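Fimbriae-associated protein FAP1 (Streptococcus parasanguinis, PDB 2X12) probably helps Streptococcus parasanguinis adhere to surfaces and form biofilm, as the beta domain of a peptidoglycan-anchored, serine-rich fimbrial adhesin. Local coordinates at residues A[154-165]-A[328-339]; A[226-236]-A[267-278]. All blocks are in the same frame, centred on the assembly; numbering follows the deposited sequence.

Contact 1 of 2, residues A[154-165]-A[328-339]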
loop_
_atom_site.group_PDB
_atom_site.type_symbol
_atom_site.label_atom_id
_atom_site.label_comp_id
_atom_site.label_asym_id
_atom_site.label_seq_id
_atom_site.Cartn_x
_atom_site.Cartn_y
_atom_site.Cartn_z
ATOM N N SER A 154 1.849 -3.442 13.406
ATOM C CA SER A 154 1.629 -3.246 14.823
ATOM C C SER A 154 2.630 -2.249 15.451
ATOM O O SER A 154 2.490 -1.841 16.616
ATOM C CB SER A 154 1.638 -4.585 15.552
ATOM O OG SER A 154 2.934 -5.123 15.585
ATOM N N ASP A 155 3.650 -1.884 14.689
ATOM C CA ASP A 155 4.592 -0.862 15.127
ATOM C C ASP A 155 4.159 0.558 14.691
ATOM O O ASP A 155 4.824 1.556 15.042
ATOM C CB ASP A 155 6.020 -1.166 14.631
ATOM C CG ASP A 155 6.607 -2.453 15.222
ATOM O OD1 ASP A 155 6.806 -2.545 16.455
ATOM O OD2 ASP A 155 6.911 -3.361 14.425
ATOM N N PHE A 156 3.047 0.638 13.958
ATOM C CA PHE A 156 2.481 1.907 13.596
ATOM C C PHE A 156 1.119 2.184 14.191
ATOM O O PHE A 156 0.608 3.247 13.984
ATOM C CB PHE A 156 2.331 1.964 12.112
ATOM C CG PHE A 156 3.524 1.449 11.344
ATOM C CD1 PHE A 156 4.793 1.890 11.598
ATOM C CD2 PHE A 156 3.356 0.603 10.258
ATOM C CE1 PHE A 156 5.897 1.447 10.794
ATOM C CE2 PHE A 156 4.459 0.176 9.453
ATOM C CZ PHE A 156 5.706 0.583 9.740
ATOM N N SER A 157 0.533 1.231 14.900
ATOM C CA SER A 157 -0.722 1.427 15.644
ATOM C C SER A 157 -1.147 2.873 15.933
ATOM O O SER A 157 -2.304 3.289 15.633
ATOM C CB SER A 157 -0.623 0.794 17.041
ATOM O OG SER A 157 0.474 -0.097 17.154
ATOM N N ASN A 158 -0.245 3.618 16.581
ATOM C CA ASN A 158 -0.634 4.862 17.240
ATOM C C ASN A 158 -0.998 5.965 16.283
ATOM O O ASN A 158 -2.038 6.601 16.416
ATOM C CB ASN A 158 0.457 5.339 18.186
ATOM C CG ASN A 158 0.623 4.427 19.315
ATOM O OD1 ASN A 158 -0.223 3.558 19.511
ATOM N ND2 ASN A 158 1.705 4.569 20.052
ATOM N N GLY A 159 -0.143 6.191 15.319
ATOM C CA GLY A 159 -0.466 7.161 14.307
ATOM C C GLY A 159 -0.871 6.457 13.051
ATOM O O GLY A 159 -0.422 5.326 12.744
ATOM N N GLY A 160 -1.716 7.113 12.285
ATOM C CA GLY A 160 -2.109 6.500 11.003
ATOM C C GLY A 160 -2.876 5.170 11.023
ATOM O O GLY A 160 -2.970 4.487 12.030
ATOM N N THR A 161 -3.282 4.790 9.810
ATOM C CA THR A 161 -4.609 4.312 9.481
ATOM C C THR A 161 -4.549 3.136 8.557
ATOM O O THR A 161 -3.770 3.155 7.628
ATOM C CB THR A 161 -5.281 5.423 8.719
ATOM O OG1 THR A 161 -5.066 6.644 9.442
ATOM C CG2 THR A 161 -6.755 5.170 8.574
ATOM N N GLN A 162 -5.340 2.098 8.819
ATOM C CA GLN A 162 -5.463 0.984 7.891
ATOM C C GLN A 162 -6.709 1.248 7.075
ATOM O O GLN A 162 -7.689 1.781 7.590
ATOM C CB GLN A 162 -5.558 -0.360 8.615
ATOM C CG GLN A 162 -5.358 -1.524 7.626
ATOM C CD GLN A 162 -4.644 -2.778 8.201
ATOM O OE1 GLN A 162 -4.511 -2.946 9.424
ATOM N NE2 GLN A 162 -4.190 -3.675 7.295
ATOM N N TYR A 163 -6.668 0.863 5.817
ATOM C CA TYR A 163 -7.728 1.151 4.878
ATOM C C TYR A 163 -8.272 -0.128 4.274
ATOM O O TYR A 163 -7.475 -0.968 3.823
ATOM C CB TYR A 163 -7.169 1.988 3.772
ATOM C CG TYR A 163 -6.833 3.418 4.146
ATOM C CD1 TYR A 163 -7.782 4.424 4.085
ATOM C CD2 TYR A 163 -5.559 3.784 4.485
ATOM C CE1 TYR A 163 -7.477 5.753 4.384
ATOM C CE2 TYR A 163 -5.241 5.129 4.771
ATOM C CZ TYR A 163 -6.214 6.103 4.732
ATOM O OH TYR A 163 -5.915 7.416 5.024
ATOM N N TYR A 164 -9.599 -0.274 4.243
ATOM C CA TYR A 164 -10.203 -1.522 3.859
ATOM C C TYR A 164 -10.929 -1.359 2.535
ATOM O O TYR A 164 -10.856 -0.324 1.887
ATOM C CB TYR A 164 -11.150 -2.013 4.948
ATOM C CG TYR A 164 -10.458 -2.216 6.284
ATOM C CD1 TYR A 164 -10.136 -3.487 6.763
ATOM C CD2 TYR A 164 -10.124 -1.120 7.075
ATOM C CE1 TYR A 164 -9.486 -3.655 8.019
ATOM C CE2 TYR A 164 -9.481 -1.265 8.307
ATOM C CZ TYR A 164 -9.150 -2.526 8.783
ATOM O OH TYR A 164 -8.485 -2.582 9.997
ATOM N N TRP A 165 -11.633 -2.394 2.117
ATOM C CA TRP A 165 -12.418 -2.350 0.893
ATOM C C TRP A 165 -13.845 -2.857 1.170
ATOM O O TRP A 165 -14.050 -3.979 1.616
ATOM C CB TRP A 165 -11.707 -3.196 -0.166
ATOM C CG TRP A 165 -12.439 -3.444 -1.412
ATOM C CD1 TRP A 165 -13.125 -4.558 -1.738
ATOM C CD2 TRP A 165 -12.532 -2.571 -2.528
ATOM N NE1 TRP A 165 -13.674 -4.436 -2.975
ATOM C CE2 TRP A 165 -13.330 -3.219 -3.492
ATOM C CE3 TRP A 165 -12.062 -1.276 -2.794
ATOM C CZ2 TRP A 165 -13.647 -2.639 -4.706
ATOM C CZ3 TRP A 165 -12.382 -0.706 -3.988
ATOM C CH2 TRP A 165 -13.173 -1.390 -4.939
ATOM N N THR A 328 -9.892 -2.389 -8.049
ATOM C CA THR A 328 -10.719 -3.142 -7.133
ATOM C C THR A 328 -9.804 -3.803 -6.103
ATOM O O THR A 328 -8.586 -3.724 -6.208
ATOM C CB THR A 328 -11.621 -4.168 -7.892
ATOM O OG1 THR A 328 -12.722 -4.609 -7.079
ATOM C CG2 THR A 328 -10.803 -5.343 -8.317
ATOM N N ALA A 329 -10.420 -4.442 -5.108
ATOM C CA ALA A 329 -9.720 -4.994 -3.941
ATOM C C ALA A 329 -8.650 -4.044 -3.426
ATOM O O ALA A 329 -7.549 -4.452 -3.179
ATOM C CB ALA A 329 -9.116 -6.304 -4.256
ATOM N N ILE A 330 -8.977 -2.768 -3.283
ATOM C CA ILE A 330 -7.996 -1.824 -2.776
ATOM C C ILE A 330 -7.886 -1.826 -1.266
ATOM O O ILE A 330 -8.878 -1.879 -0.546
ATOM C CB ILE A 330 -8.351 -0.429 -3.166
ATOM C CG1 ILE A 330 -8.335 -0.316 -4.690
ATOM C CG2 ILE A 330 -7.390 0.499 -2.553
ATOM C CD1 ILE A 330 -8.922 0.972 -5.242
ATOM N N GLY A 331 -6.677 -1.756 -0.750
ATOM C CA GLY A 331 -6.498 -1.622 0.697
ATOM C C GLY A 331 -5.089 -1.184 0.945
ATOM O O GLY A 331 -4.270 -1.155 0.017
ATOM N N GLY A 332 -4.786 -0.832 2.184
ATOM C CA GLY A 332 -3.478 -0.292 2.450
ATOM C C GLY A 332 -3.386 0.440 3.743
ATOM O O GLY A 332 -4.257 0.307 4.614
ATOM N N TYR A 333 -2.335 1.221 3.896
ATOM C CA TYR A 333 -2.059 1.789 5.172
ATOM C C TYR A 333 -1.413 3.105 4.992
ATOM O O TYR A 333 -0.714 3.313 4.013
ATOM C CB TYR A 333 -1.111 0.873 5.883
ATOM C CG TYR A 333 -1.087 1.057 7.366
ATOM C CD1 TYR A 333 -0.220 1.915 7.956
ATOM C CD2 TYR A 333 -1.946 0.356 8.177
ATOM C CE1 TYR A 333 -0.189 2.044 9.337
ATOM C CE2 TYR A 333 -1.942 0.506 9.528
ATOM C CZ TYR A 333 -1.059 1.340 10.121
ATOM O OH TYR A 333 -1.075 1.462 11.512
ATOM N N GLN A 334 -1.645 4.004 5.925
ATOM C CA GLN A 334 -0.964 5.299 5.949
ATOM C C GLN A 334 -0.099 5.283 7.201
ATOM O O GLN A 334 -0.595 5.051 8.291
ATOM C CB GLN A 334 -1.986 6.400 6.074
ATOM C CG GLN A 334 -1.436 7.736 6.506
ATOM C CD GLN A 334 -1.504 8.767 5.403
ATOM O OE1 GLN A 334 -2.522 9.059 4.853
ATOM N NE2 GLN A 334 -0.420 9.295 5.081
ATOM N N VAL A 335 1.191 5.504 7.077
ATOM C CA VAL A 335 2.008 5.564 8.257
ATOM C C VAL A 335 2.122 6.990 8.709
ATOM O O VAL A 335 2.258 7.885 7.896
ATOM C CB VAL A 335 3.391 5.051 7.972
ATOM C CG1 VAL A 335 4.268 5.220 9.217
ATOM C CG2 VAL A 335 3.323 3.627 7.524
ATOM N N SER A 336 2.074 7.221 10.005
ATOM C CA SER A 336 2.221 8.576 10.478
ATOM C C SER A 336 2.921 8.529 11.801
ATOM O O SER A 336 2.394 8.967 12.833
ATOM C CB SER A 336 0.882 9.314 10.566
ATOM O OG SER A 336 1.118 10.710 10.671
ATOM N N GLY A 337 4.149 8.023 11.712
ATOM C CA GLY A 337 5.028 7.855 12.840
ATOM C C GLY A 337 5.099 6.398 13.280
ATOM O O GLY A 337 4.078 5.699 13.385
ATOM N N VAL A 338 6.323 5.960 13.525
ATOM C CA VAL A 338 6.606 4.700 14.119
ATOM C C VAL A 338 6.350 4.880 15.583
ATOM O O VAL A 338 6.794 5.842 16.139
ATOM C CB VAL A 338 8.066 4.348 13.900
ATOM C CG1 VAL A 338 8.486 3.239 14.830
ATOM C CG2 VAL A 338 8.256 3.953 12.463
ATOM N N ASN A 339 5.618 3.949 16.188
ATOM C CA ASN A 339 5.158 4.069 17.565
ATOM C C ASN A 339 6.331 4.416 18.434
ATOM O O ASN A 339 7.410 3.843 18.297
ATOM C CB ASN A 339 4.506 2.750 18.026
ATOM C CG ASN A 339 3.119 2.519 17.432
ATOM O OD1 ASN A 339 2.579 3.344 16.686
ATOM N ND2 ASN A 339 2.537 1.392 17.780
#

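Contact 2 of 2, residues A[226-236]-A[267-278]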
loop_
_atom_site.group_PDB
_atom_site.type_symbol
_atom_site.label_atom_id
_atom_site.label_comp_id
_atom_site.label_asym_id
_atom_site.label_seq_id
_atom_site.Cartn_x
_atom_site.Cartn_y
_atom_site.Cartn_z
ATOM N N LYS A 226 11.904 13.965 4.464
ATOM C CA LYS A 226 13.091 13.164 4.777
ATOM C C LYS A 226 13.071 11.830 4.043
ATOM O O LYS A 226 14.058 11.121 3.933
ATOM C CB LYS A 226 13.156 12.946 6.294
ATOM C CG LYS A 226 13.318 14.238 7.049
ATOM C CD LYS A 226 13.001 14.088 8.525
ATOM C CE LYS A 226 14.050 14.804 9.412
ATOM N NZ LYS A 226 14.384 16.211 8.992
ATOM N N LEU A 227 11.905 11.512 3.529
ATOM C CA LEU A 227 11.706 10.278 2.823
ATOM C C LEU A 227 11.567 10.620 1.365
ATOM O O LEU A 227 10.761 11.486 0.971
ATOM C CB LEU A 227 10.454 9.589 3.334
ATOM C CG LEU A 227 10.251 8.112 3.049
ATOM C CD1 LEU A 227 11.193 7.279 3.849
ATOM C CD2 LEU A 227 8.843 7.772 3.415
ATOM N N SER A 228 12.370 9.929 0.578
ATOM C CA SER A 228 12.540 10.225 -0.833
ATOM C C SER A 228 11.578 9.353 -1.614
ATOM O O SER A 228 11.062 8.435 -1.068
ATOM C CB SER A 228 14.004 9.932 -1.208
ATOM O OG SER A 228 14.203 8.510 -1.160
ATOM N N THR A 229 11.337 9.617 -2.885
ATOM C CA THR A 229 10.431 8.732 -3.618
ATOM C C THR A 229 11.007 7.328 -3.556
ATOM O O THR A 229 12.182 7.174 -3.176
ATOM C CB THR A 229 10.237 9.137 -5.087
ATOM O OG1 THR A 229 11.504 9.192 -5.731
ATOM C CG2 THR A 229 9.529 10.499 -5.212
ATOM N N PRO A 230 10.187 6.303 -3.891
ATOM C CA PRO A 230 10.651 4.929 -3.775
ATOM C C PRO A 230 11.443 4.449 -4.985
ATOM O O PRO A 230 11.235 4.920 -6.120
ATOM C CB PRO A 230 9.353 4.140 -3.649
ATOM C CG PRO A 230 8.377 4.901 -4.416
ATOM C CD PRO A 230 8.760 6.357 -4.262
ATOM N N THR A 231 12.333 3.496 -4.744
ATOM C CA THR A 231 13.139 2.930 -5.804
ATOM C C THR A 231 12.941 1.426 -5.846
ATOM O O THR A 231 12.397 0.826 -4.919
ATOM C CB THR A 231 14.634 3.270 -5.614
ATOM O OG1 THR A 231 15.128 2.684 -4.388
ATOM C CG2 THR A 231 14.841 4.818 -5.587
ATOM N N ASN A 232 13.364 0.831 -6.956
ATOM C CA ASN A 232 13.370 -0.608 -7.111
ATOM C C ASN A 232 12.009 -1.214 -6.747
ATOM O O ASN A 232 11.924 -2.203 -6.010
ATOM C CB ASN A 232 14.507 -1.158 -6.229
ATOM C CG ASN A 232 14.820 -2.624 -6.506
ATOM O OD1 ASN A 232 14.627 -3.118 -7.624
ATOM N ND2 ASN A 232 15.294 -3.330 -5.482
ATOM N N VAL A 233 10.941 -0.609 -7.250
ATOM C CA VAL A 233 9.606 -1.073 -6.898
ATOM C C VAL A 233 9.278 -2.305 -7.707
ATOM O O VAL A 233 9.251 -2.251 -8.955
ATOM C CB VAL A 233 8.549 -0.036 -7.208
ATOM C CG1 VAL A 233 7.214 -0.577 -6.883
ATOM C CG2 VAL A 233 8.805 1.235 -6.424
ATOM N N LEU A 234 9.034 -3.414 -7.016
ATOM C CA LEU A 234 8.822 -4.683 -7.698
ATOM C C LEU A 234 7.521 -5.300 -7.280
ATOM O O LEU A 234 7.045 -5.039 -6.219
ATOM C CB LEU A 234 9.961 -5.652 -7.379
ATOM C CG LEU A 234 11.410 -5.243 -7.727
ATOM C CD1 LEU A 234 12.287 -6.440 -7.429
ATOM C CD2 LEU A 234 11.618 -4.706 -9.173
ATOM N N ILE A 235 6.938 -6.131 -8.117
ATOM C CA ILE A 235 5.828 -6.987 -7.704
ATOM C C ILE A 235 6.114 -8.401 -8.131
ATOM O O ILE A 235 6.462 -8.627 -9.299
ATOM C CB ILE A 235 4.543 -6.562 -8.403
ATOM C CG1 ILE A 235 4.215 -5.112 -8.036
ATOM C CG2 ILE A 235 3.397 -7.493 -8.027
ATOM C CD1 ILE A 235 2.850 -4.690 -8.455
ATOM N N ASP A 236 5.941 -9.342 -7.202
ATOM C CA ASP A 236 6.351 -10.743 -7.431
ATOM C C ASP A 236 7.772 -10.826 -7.995
ATOM O O ASP A 236 8.049 -11.659 -8.849
ATOM C CB ASP A 236 5.355 -11.452 -8.364
ATOM C CG ASP A 236 3.911 -11.320 -7.860
ATOM O OD1 ASP A 236 3.725 -11.522 -6.638
ATOM O OD2 ASP A 236 2.982 -11.002 -8.652
ATOM N N LYS A 267 -2.510 -14.027 -4.717
ATOM C CA LYS A 267 -1.661 -13.317 -3.759
ATOM C C LYS A 267 -0.557 -12.650 -4.490
ATOM O O LYS A 267 -0.130 -13.155 -5.490
ATOM C CB LYS A 267 -1.002 -14.293 -2.793
ATOM C CG LYS A 267 -1.978 -14.946 -1.827
ATOM C CD LYS A 267 -1.268 -15.869 -0.821
ATOM C CE LYS A 267 -2.238 -16.291 0.325
ATOM N NZ LYS A 267 -1.716 -17.460 1.118
ATOM N N HIS A 268 -0.059 -11.542 -3.970
ATOM C CA HIS A 268 1.088 -10.881 -4.561
ATOM C C HIS A 268 1.985 -10.342 -3.500
ATOM O O HIS A 268 1.538 -10.144 -2.400
ATOM C CB HIS A 268 0.617 -9.754 -5.419
ATOM C CG HIS A 268 -0.097 -10.203 -6.640
ATOM N ND1 HIS A 268 0.565 -10.740 -7.723
ATOM C CD2 HIS A 268 -1.414 -10.205 -6.959
ATOM C CE1 HIS A 268 -0.316 -11.042 -8.664
ATOM N NE2 HIS A 268 -1.525 -10.730 -8.227
ATOM N N THR A 269 3.243 -10.104 -3.839
ATOM C CA THR A 269 4.234 -9.614 -2.896
ATOM C C THR A 269 4.881 -8.417 -3.493
ATOM O O THR A 269 5.651 -8.537 -4.432
ATOM C CB THR A 269 5.294 -10.674 -2.661
ATOM O OG1 THR A 269 4.649 -11.855 -2.180
ATOM C CG2 THR A 269 6.363 -10.211 -1.656
ATOM N N ILE A 270 4.550 -7.259 -2.953
ATOM C CA ILE A 270 5.026 -5.979 -3.463
ATOM C C ILE A 270 6.155 -5.525 -2.579
ATOM O O ILE A 270 6.037 -5.600 -1.368
ATOM C CB ILE A 270 3.922 -4.925 -3.357
ATOM C CG1 ILE A 270 2.590 -5.477 -3.907
ATOM C CG2 ILE A 270 4.313 -3.613 -4.068
ATOM C CD1 ILE A 270 1.339 -4.722 -3.408
ATOM N N THR A 271 7.245 -5.067 -3.176
ATOM C CA THR A 271 8.401 -4.572 -2.433
ATOM C C THR A 271 9.010 -3.344 -3.114
ATOM O O THR A 271 8.973 -3.193 -4.354
ATOM C CB THR A 271 9.513 -5.578 -2.366
ATOM O OG1 THR A 271 9.955 -5.832 -3.691
ATOM C CG2 THR A 271 9.043 -6.823 -1.762
ATOM N N PHE A 272 9.603 -2.488 -2.286
ATOM C CA PHE A 272 10.276 -1.271 -2.741
ATOM C C PHE A 272 11.138 -0.710 -1.614
ATOM O O PHE A 272 11.051 -1.155 -0.468
ATOM C CB PHE A 272 9.260 -0.212 -3.185
ATOM C CG PHE A 272 8.278 0.161 -2.121
ATOM C CD1 PHE A 272 8.518 1.214 -1.271
ATOM C CD2 PHE A 272 7.118 -0.559 -1.954
ATOM C CE1 PHE A 272 7.586 1.545 -0.268
ATOM C CE2 PHE A 272 6.194 -0.236 -0.962
ATOM C CZ PHE A 272 6.431 0.796 -0.118
ATOM N N ASP A 273 11.965 0.267 -1.967
ATOM C CA ASP A 273 12.926 0.875 -1.075
ATOM C C ASP A 273 12.626 2.364 -1.001
ATOM O O ASP A 273 12.114 2.935 -1.942
ATOM C CB ASP A 273 14.329 0.653 -1.639
ATOM C CG ASP A 273 14.731 -0.811 -1.658
ATOM O OD1 ASP A 273 14.044 -1.596 -0.943
ATOM O OD2 ASP A 273 15.733 -1.163 -2.371
ATOM N N THR A 274 12.943 2.989 0.112
ATOM C CA THR A 274 12.790 4.409 0.239
ATOM C C THR A 274 13.940 4.920 1.045
ATOM O O THR A 274 14.142 4.482 2.163
ATOM C CB THR A 274 11.475 4.747 0.994
ATOM O OG1 THR A 274 11.541 4.329 2.354
ATOM C CG2 THR A 274 10.300 4.054 0.380
ATOM N N ALA A 275 14.723 5.839 0.511
ATOM C CA ALA A 275 15.844 6.391 1.304
ATOM C C ALA A 275 15.321 7.372 2.374
ATOM O O ALA A 275 14.429 8.175 2.111
ATOM C CB ALA A 275 16.921 7.036 0.384
ATOM N N PHE A 276 15.848 7.270 3.593
ATOM C CA PHE A 276 15.387 8.105 4.712
ATOM C C PHE A 276 16.550 8.917 5.279
ATOM O O PHE A 276 17.501 8.352 5.748
ATOM C CB PHE A 276 14.784 7.235 5.804
ATOM C CG PHE A 276 14.187 8.010 6.950
ATOM C CD1 PHE A 276 14.808 8.069 8.160
ATOM C CD2 PHE A 276 13.004 8.670 6.826
ATOM C CE1 PHE A 276 14.257 8.773 9.225
ATOM C CE2 PHE A 276 12.459 9.389 7.908
ATOM C CZ PHE A 276 13.087 9.429 9.086
ATOM N N SER A 277 16.463 10.240 5.255
ATOM C CA SER A 277 17.604 11.097 5.588
ATOM C C SER A 277 17.611 11.582 7.044
ATOM O O SER A 277 18.319 12.544 7.387
ATOM C CB SER A 277 17.596 12.330 4.693
ATOM O OG SER A 277 16.500 13.151 5.063
ATOM N N GLY A 278 16.823 10.948 7.896
ATOM C CA GLY A 278 16.782 11.322 9.303
ATOM C C GLY A 278 17.474 10.276 10.141
ATOM O O GLY A 278 17.859 9.226 9.619
#

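Contact 1 of 2, residues A[154-165]-A[328-339]
Tyr333 packs against Phe156, Thr161 and Gln162, in a short antiparallel ladder that ties strand 162-163 to strand 330-336 in one sheet of a beta sandwich. Followed outward, its CB starts on the face where Gln162 also sits. With CG anti to the backbone N (chi1 -160°), the ring swings back over the neighbouring segment, onto Thr161. CB, CG, CD1, CD2 and CE2 all lie near Thr161 O, which sits over one ring face, offset toward the rim. CD2 also lies 3.7 Å from Gln162 CB, while CE1, at 3.7 Å, CZ and the hydroxyl come to Phe156 CB. A long flat residue suits this place, because it spans from backbone to a second aromatic while Ile180 of the opposing sheet packs against it. Phe156 meets aliphatic branches: Val335 CG2 sits over one ring face, and Val338 CG2 stands at the edge in the ring plane.

The ladder itself is held by paired bonds between Thr161 and Gln334 and between Tyr163 and Gly332. Gly160 precedes it with a positive phi of 64°, which glycine adopts readily. At the far end Trp165 lays its five-membered ring over Ala329, whose CA stands 3.9 Å from the centroid of that ring in a CH-pi contact.

Beyond the strand, Asn339 suits a loop because its amide can give and accept at once. Its backbone N bonds to Asp155 O, and Asn158 stacks its own amide nearly flat on that of Asn339. Asn339 OD1 accepts from Asn158 N at 2.8 Å, while ND2 donates to Ser157 OG, which lies in the amide plane.

Contact 2 of 2, residues A[226-236]-A[267-278]
Lys226 meets Ser277, and Asp236 meets His268, at the two ends of the ladder in which strand 227-235, an outermost strand of a five-stranded antiparallel sheet, pairs with strand 268-276. With Asp273, Lys226 and Asp236 bury more surface here than the other residues. The pairing is broken by a beta bulge: the register slips by one residue between Thr231 and Leu234, around Asn232.

The carbonyl O of Lys226 accepts from Ser277 N at 2.9 Å and, weakly, from Ser277 OG. Its CB lies 4.0 Å from Phe276 CE2, a light contact, and the rest of the chain runs off from the pairing. Next to it Leu227 turns inward and places CD1 at the edge of the Phe276 ring, 3.8 Å from CD2, a fitting role for a branched apolar residue facing the sandwich interior.

Asp273, paired with Thr231, sits beside the bulge. Its N and O both bond to the backbone of Thr231, and its CB lies 3.5 Å from Thr231 OG1. The carboxylate is used on the next strand: OD1 accepts from Ser192, and OD2 makes a weak, long ion pair with Lys190.

Asp236 has its N bonded to Thr269 O. The side chain leaves with CG anti to the carbonyl carbon (chi1 -53°), which brings both oxygens to the partner strand. OD1 accepts from Thr269 N on its syn side, though well out of the carboxylate plane, standing in for a backbone carbonyl. Histidine suits the diagonal position, one residue before Thr269, offering a ring N-H: His268 ND1 donates within its ring plane to the syn lone pair of Asp236 OD2, 2.6 Å away.

In the fold
The two contacts belong to different sheets of the same sandwich, with centres about 16 Å apart and nearest atoms about 7 Å apart. Contact 1 brings together chain near the two ends of the modelled domain, and contact 2 lies within the sequence between them. Both are partly buried and both lie at a sheet margin, but contact 2 has more exposed residues. Their chemistry differs: the 154-165/328-339 pairing is short in beta ladder and rich in aromatic rings and a loop amide, whereas the 226-236/267-278 pairing is a long backbone ladder with polar side chains along the outer face and at the ends, and a largely apolar inner face.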